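Local coordinates for protein phosphoribosylamine--glycine ligase (Thermotoga maritima, PDB 1VKZ) that catalyses the ATP-dependent joining of glycine to 5-phosphoribosylamine, giving glycinamide ribonucleotide in the de novo purine pathway, at residues R17-H28 / Y39-T50; I30-Y39 / P303-L311. All coordinates share one frame; numbering follows the deposited sequence.

Contact 1: R17-H28 / Y39-T50; sequences RVHILGSGGREH and YEVHFYPGNAGT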
loop_
_atom_site.group_PDB
_atom_site.type_symbol
_atom_site.label_atom_id
_atom_site.label_comp_id
_atom_site.label_asym_id
_atom_site.label_seq_id
_atom_site.Cartn_x
_atom_site.Cartn_y
_atom_site.Cartn_z
ATOM N N ARG A 17 9.651 22.371 -4.679
ATOM C CA ARG A 17 8.854 21.515 -5.563
ATOM C C ARG A 17 8.866 20.019 -5.232
ATOM O O ARG A 17 9.916 19.422 -4.953
ATOM C CB ARG A 17 9.284 21.717 -6.997
ATOM C CG ARG A 17 9.945 23.061 -7.223
ATOM C CD ARG A 17 9.943 23.555 -8.642
ATOM N NE ARG A 17 10.088 22.483 -9.609
ATOM C CZ ARG A 17 10.486 22.657 -10.855
ATOM N NH1 ARG A 17 10.804 23.874 -11.315
ATOM N NH2 ARG A 17 10.578 21.597 -11.654
ATOM N N VAL A 18 7.670 19.429 -5.312
ATOM C CA VAL A 18 7.437 18.033 -5.011
ATOM C C VAL A 18 7.064 17.267 -6.270
ATOM O O VAL A 18 6.233 17.681 -7.069
ATOM C CB VAL A 18 6.333 17.910 -3.976
ATOM C CG1 VAL A 18 6.068 16.450 -3.609
ATOM C CG2 VAL A 18 6.701 18.737 -2.747
ATOM N N HIS A 19 7.705 16.131 -6.445
ATOM C CA HIS A 19 7.481 15.338 -7.617
ATOM C C HIS A 19 6.967 13.958 -7.250
ATOM O O HIS A 19 7.624 13.199 -6.550
ATOM C CB HIS A 19 8.796 15.247 -8.309
ATOM C CG HIS A 19 9.285 16.557 -8.818
ATOM N ND1 HIS A 19 8.911 17.058 -10.043
ATOM C CD2 HIS A 19 10.132 17.462 -8.285
ATOM C CE1 HIS A 19 9.538 18.199 -10.263
ATOM N NE2 HIS A 19 10.288 18.466 -9.212
ATOM N N ILE A 20 5.763 13.645 -7.691
ATOM C CA ILE A 20 5.129 12.405 -7.298
ATOM C C ILE A 20 5.035 11.460 -8.495
ATOM O O ILE A 20 4.390 11.747 -9.543
ATOM C CB ILE A 20 3.737 12.706 -6.658
ATOM C CG1 ILE A 20 3.941 13.570 -5.415
ATOM C CG2 ILE A 20 2.998 11.427 -6.269
ATOM C CD1 ILE A 20 2.768 14.232 -4.953
ATOM N N LEU A 21 5.678 10.316 -8.339
ATOM C CA LEU A 21 5.579 9.264 -9.360
ATOM C C LEU A 21 4.343 8.376 -9.130
ATOM O O LEU A 21 4.164 7.829 -8.077
ATOM C CB LEU A 21 6.863 8.461 -9.378
ATOM C CG LEU A 21 8.163 9.158 -9.813
ATOM C CD1 LEU A 21 8.195 10.632 -9.733
ATOM C CD2 LEU A 21 9.321 8.607 -9.000
ATOM N N GLY A 22 3.482 8.291 -10.136
ATOM C CA GLY A 22 2.328 7.429 -10.115
ATOM C C GLY A 22 1.052 8.098 -10.595
ATOM O O GLY A 22 1.044 9.276 -10.998
ATOM N N SER A 23 -0.036 7.329 -10.538
ATOM C CA SER A 23 -1.321 7.755 -11.077
ATOM C C SER A 23 -2.568 7.389 -10.243
ATOM O O SER A 23 -3.690 7.600 -10.718
ATOM C CB SER A 23 -1.477 7.153 -12.481
ATOM O OG SER A 23 -1.100 5.793 -12.441
ATOM N N GLY A 24 -2.386 6.874 -9.024
ATOM C CA GLY A 24 -3.490 6.418 -8.196
ATOM C C GLY A 24 -3.922 7.467 -7.204
ATOM O O GLY A 24 -3.432 8.555 -7.231
ATOM N N GLY A 25 -4.863 7.108 -6.333
ATOM C CA GLY A 25 -5.391 8.000 -5.306
ATOM C C GLY A 25 -4.412 8.288 -4.199
ATOM O O GLY A 25 -4.466 9.358 -3.611
ATOM N N ARG A 26 -3.497 7.354 -3.932
ATOM C CA ARG A 26 -2.377 7.558 -2.990
ATOM C C ARG A 26 -1.546 8.725 -3.449
ATOM O O ARG A 26 -1.255 9.641 -2.689
ATOM C CB ARG A 26 -1.540 6.293 -2.965
ATOM C CG ARG A 26 -0.244 6.300 -2.197
ATOM C CD ARG A 26 0.417 4.919 -2.161
ATOM N NE ARG A 26 0.588 4.341 -3.496
ATOM C CZ ARG A 26 0.629 3.029 -3.805
ATOM N NH1 ARG A 26 0.515 2.081 -2.891
ATOM N NH2 ARG A 26 0.785 2.666 -5.071
ATOM N N GLU A 27 -1.213 8.716 -4.731
ATOM C CA GLU A 27 -0.376 9.712 -5.327
ATOM C C GLU A 27 -1.091 11.055 -5.297
ATOM O O GLU A 27 -0.506 12.079 -4.935
ATOM C CB GLU A 27 -0.044 9.301 -6.750
ATOM C CG GLU A 27 0.973 8.169 -6.849
ATOM C CD GLU A 27 0.450 6.767 -6.529
ATOM O OE1 GLU A 27 -0.762 6.456 -6.675
ATOM O OE2 GLU A 27 1.273 5.933 -6.156
ATOM N N HIS A 28 -2.360 11.040 -5.671
ATOM C CA HIS A 28 -3.154 12.241 -5.669
ATOM C C HIS A 28 -3.344 12.735 -4.242
ATOM O O HIS A 28 -3.229 13.909 -3.988
ATOM C CB HIS A 28 -4.489 12.001 -6.397
ATOM C CG HIS A 28 -5.326 13.230 -6.549
ATOM N ND1 HIS A 28 -6.681 13.177 -6.802
ATOM C CD2 HIS A 28 -5.008 14.543 -6.475
ATOM C CE1 HIS A 28 -7.158 14.411 -6.873
ATOM N NE2 HIS A 28 -6.169 15.258 -6.659
ATOM N N TYR A 39 3.122 23.892 -1.665
ATOM C CA TYR A 39 4.199 23.398 -2.533
ATOM C C TYR A 39 3.744 23.227 -3.989
ATOM O O TYR A 39 2.552 23.024 -4.259
ATOM C CB TYR A 39 4.753 22.082 -2.006
ATOM C CG TYR A 39 5.453 22.226 -0.689
ATOM C CD1 TYR A 39 6.792 22.593 -0.627
ATOM C CD2 TYR A 39 4.786 21.994 0.489
ATOM C CE1 TYR A 39 7.438 22.740 0.593
ATOM C CE2 TYR A 39 5.421 22.124 1.708
ATOM C CZ TYR A 39 6.740 22.502 1.760
ATOM O OH TYR A 39 7.351 22.658 2.984
ATOM N N GLU A 40 4.702 23.325 -4.913
ATOM C CA GLU A 40 4.443 23.169 -6.342
ATOM C C GLU A 40 4.578 21.688 -6.632
ATOM O O GLU A 40 5.630 21.103 -6.386
ATOM C CB GLU A 40 5.471 23.971 -7.148
ATOM C CG GLU A 40 4.983 24.539 -8.481
ATOM C CD GLU A 40 6.132 25.017 -9.370
ATOM O OE1 GLU A 40 6.994 24.180 -9.710
ATOM O OE2 GLU A 40 6.173 26.218 -9.745
ATOM N N VAL A 41 3.514 21.068 -7.139
ATOM C CA VAL A 41 3.454 19.631 -7.189
ATOM C C VAL A 41 3.387 19.157 -8.631
ATOM O O VAL A 41 2.579 19.619 -9.421
ATOM C CB VAL A 41 2.307 19.094 -6.265
ATOM C CG1 VAL A 41 1.970 17.630 -6.525
ATOM C CG2 VAL A 41 2.687 19.287 -4.790
ATOM N N HIS A 42 4.285 18.244 -8.966
ATOM C CA HIS A 42 4.306 17.610 -10.263
ATOM C C HIS A 42 4.028 16.110 -10.125
ATOM O O HIS A 42 4.642 15.413 -9.316
ATOM C CB HIS A 42 5.648 17.854 -10.929
ATOM C CG HIS A 42 6.024 19.300 -10.985
ATOM N ND1 HIS A 42 5.663 20.125 -12.029
ATOM C CD2 HIS A 42 6.685 20.078 -10.100
ATOM C CE1 HIS A 42 6.102 21.347 -11.791
ATOM N NE2 HIS A 42 6.726 21.344 -10.625
ATOM N N PHE A 43 3.093 15.623 -10.930
ATOM C CA PHE A 43 2.756 14.218 -10.935
ATOM C C PHE A 43 3.229 13.557 -12.221
ATOM O O PHE A 43 3.196 14.158 -13.290
ATOM C CB PHE A 43 1.284 14.050 -10.847
ATOM C CG PHE A 43 0.647 14.757 -9.710
ATOM C CD1 PHE A 43 0.175 16.059 -9.864
ATOM C CD2 PHE A 43 0.385 14.086 -8.522
ATOM C CE1 PHE A 43 -0.513 16.700 -8.825
ATOM C CE2 PHE A 43 -0.292 14.714 -7.508
ATOM C CZ PHE A 43 -0.751 16.054 -7.673
ATOM N N TYR A 44 3.668 12.313 -12.102
ATOM C CA TYR A 44 4.279 11.588 -13.212
ATOM C C TYR A 44 3.762 10.144 -13.265
ATOM O O TYR A 44 4.291 9.298 -12.548
ATOM C CB TYR A 44 5.779 11.548 -13.024
ATOM C CG TYR A 44 6.437 12.892 -12.879
ATOM C CD1 TYR A 44 6.446 13.555 -11.655
ATOM C CD2 TYR A 44 7.074 13.498 -13.956
ATOM C CE1 TYR A 44 7.058 14.797 -11.529
ATOM C CE2 TYR A 44 7.692 14.745 -13.829
ATOM C CZ TYR A 44 7.681 15.360 -12.613
ATOM O OH TYR A 44 8.260 16.555 -12.491
ATOM N N PRO A 45 2.763 9.830 -14.094
ATOM C CA PRO A 45 2.031 10.769 -14.956
ATOM C C PRO A 45 0.748 11.365 -14.386
ATOM O O PRO A 45 0.052 12.066 -15.086
ATOM C CB PRO A 45 1.694 9.897 -16.161
ATOM C CG PRO A 45 1.467 8.562 -15.565
ATOM C CD PRO A 45 2.331 8.453 -14.341
ATOM N N GLY A 46 0.432 11.112 -13.130
ATOM C CA GLY A 46 -0.859 11.501 -12.612
ATOM C C GLY A 46 -2.051 10.928 -13.386
ATOM O O GLY A 46 -1.978 9.859 -14.018
ATOM N N ASN A 47 -3.163 11.659 -13.293
ATOM C CA ASN A 47 -4.401 11.357 -13.984
ATOM C C ASN A 47 -5.229 12.638 -14.081
ATOM O O ASN A 47 -4.805 13.686 -13.649
ATOM C CB ASN A 47 -5.137 10.288 -13.205
ATOM C CG ASN A 47 -5.331 10.665 -11.772
ATOM O OD1 ASN A 47 -5.959 11.692 -11.475
ATOM N ND2 ASN A 47 -4.760 9.864 -10.860
ATOM N N ALA A 48 -6.429 12.567 -14.626
ATOM C CA ALA A 48 -7.206 13.780 -14.892
ATOM C C ALA A 48 -7.660 14.537 -13.625
ATOM O O ALA A 48 -8.026 15.707 -13.688
ATOM C CB ALA A 48 -8.438 13.433 -15.814
ATOM N N GLY A 49 -7.660 13.850 -12.490
ATOM C CA GLY A 49 -8.006 14.450 -11.225
ATOM C C GLY A 49 -6.853 15.195 -10.621
ATOM O O GLY A 49 -7.066 16.136 -9.852
ATOM N N THR A 50 -5.620 14.794 -10.951
ATOM C CA THR A 50 -4.440 15.358 -10.280
ATOM C C THR A 50 -4.089 16.727 -10.815
ATOM O O THR A 50 -3.302 17.461 -10.219
ATOM C CB THR A 50 -3.240 14.391 -10.342
ATOM O OG1 THR A 50 -3.001 13.958 -11.669
ATOM C CG2 THR A 50 -3.541 13.119 -9.643
#
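Val18 N donates to Glu40 O, and Val18 O in turn accepts from His42 N in an almost straight bond (175°), pairing strand 17-22 in parallel with strand 40-43; helix 25-36 joins the two as a beta-alpha-beta unit of the Rossmann-like N domain. The case illustrates how a parallel pair satisfies its polar groups: the backbone amides and carbonyls of Val18 and Ile20 all turn to the second strand. Two residues on, Ile20 N reaches His42 O and Ile20 O takes Tyr44 N. Gly22 continues the pattern less regularly, since its N lies well above the carbonyl plane of Tyr44 O while its own O receives Gly46 N, just past the cis peptide before Pro45.

The side chains of His19, His42 and Tyr44 cluster on one face of the sheet. His19 ND1 and Tyr44 OH share a hydrogen bond of 2.6 Å in which either could be the donor, the hydroxyl lying at the imidazole edge; NE2 is hydrogen-bonded to Glu71. The His19 and His42 rings are nearly parallel (17°) but slid apart with little overlap. His42 NE2 donates to Glu40 OE1 over 3.0 Å, while its ND1 bonds with His57; the same OE1 lies 3.5 Å from Arg17 NE, a salt bridge of charge alone because the oxygen stands well out of the guanidinium plane.

On the other face, Ile20 CD1 touches Val41 CG1 and Phe43 CE2. Beyond the strands, His28 lays one ring face against Gly49 and Thr50, its NE2 bonded to Asp53. Asn47 directs OD1 to Gly49 N in an Asx turn and donates ND2 to Ser23 O from above that carbonyl's plane; the modelled 2.5 Å is short and its exact value doubtful.

Contact 2: I30-Y39 / P303-L311; sequences IGWAFAKQGY and PEGFVNAVL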
loop_
_atom_site.group_PDB
_atom_site.type_symbol
_atom_site.label_atom_id
_atom_site.label_comp_id
_atom_site.label_asym_id
_atom_site.label_seq_id
_atom_site.Cartn_x
_atom_site.Cartn_y
_atom_site.Cartn_z
ATOM N N ILE A 30 -1.247 12.258 -1.699
ATOM C CA ILE A 30 0.046 12.814 -1.312
ATOM C C ILE A 30 0.279 14.199 -1.956
ATOM O O ILE A 30 0.614 15.156 -1.281
ATOM C CB ILE A 30 1.154 11.851 -1.624
ATOM C CG1 ILE A 30 1.037 10.622 -0.719
ATOM C CG2 ILE A 30 2.469 12.512 -1.372
ATOM C CD1 ILE A 30 1.907 9.471 -1.124
ATOM N N GLY A 31 -0.003 14.311 -3.237
ATOM C CA GLY A 31 0.075 15.602 -3.904
ATOM C C GLY A 31 -0.928 16.604 -3.416
ATOM O O GLY A 31 -0.716 17.776 -3.502
ATOM N N TRP A 32 -2.070 16.130 -2.941
ATOM C CA TRP A 32 -3.126 17.038 -2.494
ATOM C C TRP A 32 -2.647 17.763 -1.228
ATOM O O TRP A 32 -2.698 18.971 -1.162
ATOM C CB TRP A 32 -4.424 16.250 -2.286
ATOM C CG TRP A 32 -5.488 16.995 -1.555
ATOM C CD1 TRP A 32 -6.374 17.882 -2.071
ATOM C CD2 TRP A 32 -5.790 16.891 -0.155
ATOM N NE1 TRP A 32 -7.210 18.350 -1.080
ATOM C CE2 TRP A 32 -6.868 17.766 0.108
ATOM C CE3 TRP A 32 -5.267 16.131 0.905
ATOM C CZ2 TRP A 32 -7.431 17.906 1.380
ATOM C CZ3 TRP A 32 -5.820 16.296 2.183
ATOM C CH2 TRP A 32 -6.895 17.163 2.397
ATOM N N ALA A 33 -2.119 16.997 -0.271
ATOM C CA ALA A 33 -1.553 17.523 0.972
ATOM C C ALA A 33 -0.431 18.546 0.771
ATOM O O ALA A 33 -0.397 19.612 1.404
ATOM C CB ALA A 33 -1.024 16.400 1.796
ATOM N N PHE A 34 0.500 18.228 -0.104
ATOM C CA PHE A 34 1.592 19.149 -0.385
ATOM C C PHE A 34 1.106 20.458 -0.990
ATOM O O PHE A 34 1.576 21.535 -0.637
ATOM C CB PHE A 34 2.634 18.490 -1.301
ATOM C CG PHE A 34 3.602 17.669 -0.559
ATOM C CD1 PHE A 34 4.631 18.269 0.129
ATOM C CD2 PHE A 34 3.421 16.319 -0.424
ATOM C CE1 PHE A 34 5.508 17.532 0.867
ATOM C CE2 PHE A 34 4.316 15.569 0.324
ATOM C CZ PHE A 34 5.371 16.185 0.956
ATOM N N ALA A 35 0.170 20.353 -1.919
ATOM C CA ALA A 35 -0.344 21.504 -2.618
ATOM C C ALA A 35 -1.131 22.354 -1.640
ATOM O O ALA A 35 -1.152 23.595 -1.761
ATOM C CB ALA A 35 -1.221 21.054 -3.798
ATOM N N LYS A 36 -1.767 21.671 -0.683
ATOM C CA LYS A 36 -2.544 22.290 0.395
ATOM C C LYS A 36 -1.611 23.143 1.292
ATOM O O LYS A 36 -2.003 24.214 1.772
ATOM C CB LYS A 36 -3.280 21.193 1.200
ATOM C CG LYS A 36 -4.499 21.628 1.991
ATOM C CD LYS A 36 -5.518 20.498 2.125
ATOM C CE LYS A 36 -6.498 20.697 3.312
ATOM N NZ LYS A 36 -7.607 21.701 3.091
ATOM N N GLN A 37 -0.365 22.682 1.459
ATOM C CA GLN A 37 0.655 23.416 2.230
ATOM C C GLN A 37 1.432 24.389 1.366
ATOM O O GLN A 37 2.416 24.954 1.819
ATOM C CB GLN A 37 1.660 22.455 2.881
ATOM C CG GLN A 37 1.045 21.220 3.560
ATOM C CD GLN A 37 -0.096 21.565 4.510
ATOM O OE1 GLN A 37 -0.095 22.655 5.115
ATOM N NE2 GLN A 37 -1.069 20.643 4.650
ATOM N N GLY A 38 1.035 24.569 0.112
ATOM C CA GLY A 38 1.652 25.596 -0.728
ATOM C C GLY A 38 2.811 25.188 -1.615
ATOM O O GLY A 38 3.413 26.042 -2.271
ATOM N N TYR A 39 3.122 23.892 -1.665
ATOM C CA TYR A 39 4.199 23.398 -2.533
ATOM C C TYR A 39 3.744 23.227 -3.989
ATOM O O TYR A 39 2.552 23.024 -4.259
ATOM C CB TYR A 39 4.753 22.082 -2.006
ATOM C CG TYR A 39 5.453 22.226 -0.689
ATOM C CD1 TYR A 39 6.792 22.593 -0.627
ATOM C CD2 TYR A 39 4.786 21.994 0.489
ATOM C CE1 TYR A 39 7.438 22.740 0.593
ATOM C CE2 TYR A 39 5.421 22.124 1.708
ATOM C CZ TYR A 39 6.740 22.502 1.760
ATOM O OH TYR A 39 7.351 22.658 2.984
ATOM N N PRO A 303 -3.163 16.475 6.947
ATOM C CA PRO A 303 -2.350 16.786 5.778
ATOM C C PRO A 303 -1.049 17.516 6.107
ATOM O O PRO A 303 0.004 17.218 5.536
ATOM C CB PRO A 303 -3.256 17.722 4.973
ATOM C CG PRO A 303 -4.590 17.379 5.386
ATOM C CD PRO A 303 -4.500 17.066 6.834
ATOM N N GLU A 304 -1.161 18.463 7.030
ATOM C CA GLU A 304 -0.048 19.196 7.594
ATOM C C GLU A 304 1.044 18.305 8.166
ATOM O O GLU A 304 2.225 18.461 7.845
ATOM C CB GLU A 304 -0.559 20.060 8.747
ATOM C CG GLU A 304 -1.296 21.338 8.372
ATOM C CD GLU A 304 -1.554 22.249 9.582
ATOM O OE1 GLU A 304 -1.894 21.734 10.676
ATOM O OE2 GLU A 304 -1.414 23.482 9.446
ATOM N N GLY A 305 0.637 17.394 9.041
ATOM C CA GLY A 305 1.554 16.579 9.814
ATOM C C GLY A 305 2.222 15.534 8.954
ATOM O O GLY A 305 3.402 15.252 9.118
ATOM N N PHE A 306 1.469 14.968 8.024
ATOM C CA PHE A 306 2.061 14.053 7.049
ATOM C C PHE A 306 3.160 14.786 6.264
ATOM O O PHE A 306 4.320 14.394 6.287
ATOM C CB PHE A 306 0.995 13.471 6.114
ATOM C CG PHE A 306 1.558 12.601 5.037
ATOM C CD1 PHE A 306 1.885 11.292 5.291
ATOM C CD2 PHE A 306 1.786 13.108 3.770
ATOM C CE1 PHE A 306 2.426 10.482 4.297
ATOM C CE2 PHE A 306 2.333 12.320 2.796
ATOM C CZ PHE A 306 2.655 10.982 3.070
ATOM N N VAL A 307 2.786 15.883 5.622
ATOM C CA VAL A 307 3.736 16.705 4.882
ATOM C C VAL A 307 4.977 17.054 5.686
ATOM O O VAL A 307 6.084 16.912 5.204
ATOM C CB VAL A 307 3.098 18.014 4.368
ATOM C CG1 VAL A 307 4.167 19.012 3.921
ATOM C CG2 VAL A 307 2.194 17.718 3.222
ATOM N N ASN A 308 4.793 17.523 6.901
ATOM C CA ASN A 308 5.937 17.884 7.728
ATOM C C ASN A 308 6.880 16.723 8.035
ATOM O O ASN A 308 8.100 16.870 7.956
ATOM C CB ASN A 308 5.460 18.558 9.001
ATOM C CG ASN A 308 5.038 20.016 8.767
ATOM O OD1 ASN A 308 5.386 20.645 7.748
ATOM N ND2 ASN A 308 4.315 20.564 9.724
ATOM N N ALA A 309 6.323 15.570 8.380
ATOM C CA ALA A 309 7.135 14.412 8.740
ATOM C C ALA A 309 7.941 13.917 7.523
ATOM O O ALA A 309 9.104 13.580 7.617
ATOM C CB ALA A 309 6.252 13.314 9.299
ATOM N N VAL A 310 7.323 13.958 6.356
ATOM C CA VAL A 310 7.993 13.588 5.126
ATOM C C VAL A 310 9.134 14.537 4.838
ATOM O O VAL A 310 10.186 14.126 4.417
ATOM C CB VAL A 310 6.989 13.565 3.973
ATOM C CG1 VAL A 310 7.669 13.383 2.652
ATOM C CG2 VAL A 310 6.036 12.410 4.193
ATOM N N LEU A 311 8.930 15.825 5.054
ATOM C CA LEU A 311 9.952 16.791 4.706
ATOM C C LEU A 311 11.098 16.679 5.678
ATOM O O LEU A 311 12.254 16.690 5.281
ATOM C CB LEU A 311 9.363 18.188 4.693
ATOM C CG LEU A 311 8.483 18.506 3.482
ATOM C CD1 LEU A 311 7.862 19.890 3.670
ATOM C CD2 LEU A 311 9.252 18.417 2.141
#
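Val307 sits over the Phe34 ring, and round this pair helix 30-36 crosses helix 303-311 almost perpendicularly, at -93° with the axes 8.9 Å apart. It is a worked example of apolar helix packing in which one branched residue serves several partners. CG2 of Val307 stands above the centre of the Phe34 ring, 3.9 Å from the centroid and 5° off the normal, a CH-pi contact. The same methyl reaches Ala33 CB, while CG1 leans on Phe34 CE1 at 3.6 Å. With CG1 anti to the backbone N (chi1 165°), the valine spreads its two methyls so that both meet the ring.

Phe34 is also met round its rim: Val310 CG1 and Leu311 CD2 lie close to the ring plane, near CZ and CE1 respectively. Thus one face and part of the edge of this phenyl are held by Val307 and, one turn on, the neighbours Val310 and Leu311. Tyr39 adds CE2 against Val307 CG1, after Gly38 has closed the first helix in a Schellman motif.

Pro303, at the start of the second helix, takes the other end of the interface. Its CG lies 3.6 Å from Trp32 CZ3, and its CB is 4.1 Å from Ala33 CB. Gln37, bent at chi2, runs past Val307 in the opposite direction, with CG 3.7 Å from Val307 CG2, and carries its amide over to Glu304, where Gln37 OE1 approaches Glu304 CG.

Helix 294-301 flanks this junction, with Val299 touching both Trp32 and Ala33, and Phe357 of strand 356-364 meets Trp32 edge-to-face. Ile30 and Phe34 rest on Ile20 and Val18 of strand 17-22, so helix 25-36 packs on the parallel sheet with one flank and takes helix 303-315 on an adjoining one.

The two contacts are centred 12 Å apart and both use helix 25-36, on adjoining flanks. Contact 1 is local, pairing the strands that flank this helix in sequence; contact 2 brings in a helix more than 260 residues later, from the ATP-grasp part of the chain. Their segments alternate along the sequence, and Tyr39 belongs to both. They also touch directly: Val41 CG2 lies 3.6 Å from Phe34 CB, and Phe43 CE2 is 3.7 Å from Gly31 CA. The helix thus rests on the sheet and is crossed by helix 303-315 beside it, which links the N-domain and ATP-grasp regions of the protein.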